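Local atomic coordinates of lumazine-binding protein (Silicibacter pomeroyi DSS-3, PDB entry 3FKA), a protein that is of unknown function but has an NTF2-like fold and may bind lumazine or a related small molecule. Residues B[97-102]-B[113-118]. Sequence-based numbering, arbitrary orientation.
Sequences FDDFLT and VSKVYR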
loop_
_atom_site.group_PDB
_atom_site.type_symbol
_atom_site.label_atom_id
_atom_site.label_comp_id
_atom_site.label_asym_id
_atom_site.label_seq_id
_atom_site.Cartn_x
_atom_site.Cartn_y
_atom_site.Cartn_z
ATOM N N PHE B 97 -3.106 13.765 11.898
ATOM C CA PHE B 97 -1.954 12.908 11.764
ATOM C C PHE B 97 -2.122 11.813 10.724
ATOM O O PHE B 97 -3.249 11.411 10.442
ATOM C CB PHE B 97 -1.753 12.149 13.070
ATOM C CG PHE B 97 -1.368 12.999 14.245
ATOM C CD1 PHE B 97 -2.332 13.715 14.954
ATOM C CD2 PHE B 97 -0.062 13.001 14.715
ATOM C CE1 PHE B 97 -2.003 14.484 16.067
ATOM C CE2 PHE B 97 0.281 13.772 15.851
ATOM C CZ PHE B 97 -0.693 14.523 16.513
ATOM N N ASP B 98 -0.986 11.370 10.175
ATOM C CA ASP B 98 -0.883 10.194 9.359
ATOM C C ASP B 98 -0.070 9.284 10.274
ATOM O O ASP B 98 1.019 9.684 10.689
ATOM C CB ASP B 98 -0.129 10.393 8.070
ATOM C CG ASP B 98 -0.941 11.143 7.061
ATOM O OD1 ASP B 98 -2.003 10.637 6.640
ATOM O OD2 ASP B 98 -0.513 12.228 6.689
ATOM N N ASP B 99 -0.620 8.125 10.603
ATOM C CA ASP B 99 0.028 7.114 11.409
ATOM C C ASP B 99 0.332 5.894 10.566
ATOM O O ASP B 99 -0.539 5.458 9.798
ATOM C CB ASP B 99 -0.883 6.601 12.525
ATOM C CG ASP B 99 -1.179 7.615 13.601
ATOM O OD1 ASP B 99 -0.499 8.653 13.758
ATOM O OD2 ASP B 99 -2.121 7.318 14.356
ATOM N N PHE B 100 1.558 5.358 10.678
ATOM C CA PHE B 100 1.955 4.119 10.037
ATOM C C PHE B 100 2.196 3.156 11.199
ATOM O O PHE B 100 3.133 3.368 11.978
ATOM C CB PHE B 100 3.181 4.203 9.154
ATOM C CG PHE B 100 3.039 5.074 7.939
ATOM C CD1 PHE B 100 1.804 5.299 7.296
ATOM C CD2 PHE B 100 4.181 5.547 7.315
ATOM C CE1 PHE B 100 1.746 6.022 6.149
ATOM C CE2 PHE B 100 4.111 6.246 6.161
ATOM C CZ PHE B 100 2.898 6.493 5.559
ATOM N N LEU B 101 1.353 2.131 11.299
ATOM C CA LEU B 101 1.404 1.146 12.371
ATOM C C LEU B 101 1.925 -0.206 11.888
ATOM O O LEU B 101 1.567 -0.611 10.797
ATOM C CB LEU B 101 -0.016 0.920 12.909
ATOM C CG LEU B 101 -0.902 2.049 13.471
ATOM C CD1 LEU B 101 -2.367 1.562 13.624
ATOM C CD2 LEU B 101 -0.408 2.617 14.795
ATOM N N THR B 102 2.761 -0.885 12.682
ATOM C CA THR B 102 3.240 -2.244 12.378
ATOM C C THR B 102 2.483 -3.053 13.440
ATOM O O THR B 102 2.387 -2.612 14.606
ATOM C CB THR B 102 4.758 -2.458 12.435
ATOM O OG1 THR B 102 5.286 -1.953 13.666
ATOM C CG2 THR B 102 5.411 -1.736 11.273
ATOM N N VAL B 113 2.866 -3.123 17.390
ATOM C CA VAL B 113 4.291 -3.180 17.650
ATOM C C VAL B 113 4.909 -1.778 17.664
ATOM O O VAL B 113 5.746 -1.480 18.522
ATOM C CB VAL B 113 5.005 -4.089 16.616
ATOM C CG1 VAL B 113 6.561 -4.034 16.785
ATOM C CG2 VAL B 113 4.475 -5.515 16.740
ATOM N N SER B 114 4.491 -0.928 16.726
ATOM C CA SER B 114 5.026 0.411 16.644
ATOM C C SER B 114 4.117 1.306 15.849
ATOM O O SER B 114 3.321 0.835 15.040
ATOM C CB SER B 114 6.402 0.392 15.945
ATOM O OG SER B 114 6.978 1.701 15.870
ATOM N N LYS B 115 4.269 2.590 16.107
ATOM C CA LYS B 115 3.522 3.627 15.414
ATOM C C LYS B 115 4.470 4.762 15.060
ATOM O O LYS B 115 5.149 5.273 15.932
ATOM C CB LYS B 115 2.424 4.228 16.282
ATOM C CG LYS B 115 1.487 5.223 15.536
ATOM C CD LYS B 115 0.885 6.278 16.474
ATOM C CE LYS B 115 0.234 5.686 17.717
ATOM N NZ LYS B 115 -0.283 6.768 18.582
ATOM N N VAL B 116 4.542 5.123 13.771
ATOM C CA VAL B 116 5.325 6.299 13.344
ATOM C C VAL B 116 4.247 7.232 12.834
ATOM O O VAL B 116 3.213 6.769 12.329
ATOM C CB VAL B 116 6.446 6.092 12.295
ATOM C CG1 VAL B 116 7.554 5.205 12.871
ATOM C CG2 VAL B 116 5.905 5.551 10.987
ATOM N N TYR B 117 4.450 8.535 13.029
ATOM C CA TYR B 117 3.476 9.510 12.610
ATOM C C TYR B 117 4.099 10.789 12.099
ATOM O O TYR B 117 5.300 11.084 12.330
ATOM C CB TYR B 117 2.552 9.879 13.802
ATOM C CG TYR B 117 3.311 10.634 14.883
ATOM C CD1 TYR B 117 3.489 12.030 14.817
ATOM C CD2 TYR B 117 3.920 9.951 15.927
ATOM C CE1 TYR B 117 4.238 12.716 15.757
ATOM C CE2 TYR B 117 4.659 10.651 16.898
ATOM C CZ TYR B 117 4.816 12.027 16.801
ATOM O OH TYR B 117 5.545 12.703 17.767
ATOM N N ARG B 118 3.299 11.540 11.358
ATOM C CA ARG B 118 3.701 12.874 10.937
ATOM C C ARG B 118 2.455 13.733 11.107
ATOM O O ARG B 118 1.336 13.258 10.919
ATOM C CB ARG B 118 4.321 12.945 9.535
ATOM C CG ARG B 118 3.438 12.748 8.320
ATOM C CD ARG B 118 2.535 13.962 7.959
ATOM N NE ARG B 118 1.766 13.704 6.747
ATOM C CZ ARG B 118 1.912 14.314 5.568
ATOM N NH1 ARG B 118 2.790 15.291 5.351
ATOM N NH2 ARG B 118 1.125 13.934 4.569
HETATM O O HOH W 1 5.811 1.971 13.115
#
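Two nitrogens of Arg118 grip OD2 of Asp98: NE, in a salt bridge 2.7 Å from OD2, and NH2, by a longer, weak bond. The NE hydrogen meets the anti lone pair of OD2 almost in the guanidinium plane, and the bend at chi2 (76°) of Arg118 lays its chain alongside Asp98; OD1 of Asp98 bonds to His87 and Arg120. An alanine in place of Arg118 would probably cost OD2 its bonds to NE and NH2 and leave the Asp98 carboxylate less firmly fixed. Backbone bonds zip the antiparallel strands together, the shortest running from Phe100 N to Val116 O at 2.7 Å. These strands form a hairpin in the curved sheet of the NTF2-like fold, and a classic beta bulge sets Val113 and Ser114 both against Thr102, whose O accepts Val113 N at 2.9 Å and Ser114 N only weakly. On one face, Phe97 turns its CD2 edge toward the face of Tyr117 in an offset edge-to-face pair, with ring planes at 68°. Leu101 CD2 presses unusually tightly on Lys115 CG, 3.3 Å away. The Lys115 ammonium pairs with Glu40, while Asp99, held by Tyr18 and Asn90 through OD2, lies beside an unidentified molecule, probably from the crystallisation liquor, which may mark a pocket. On the other face, Phe100 CB packs 3.5 Å from Val116 CG2, and Thr102 OG1 bonds to Ser114 of the second subunit.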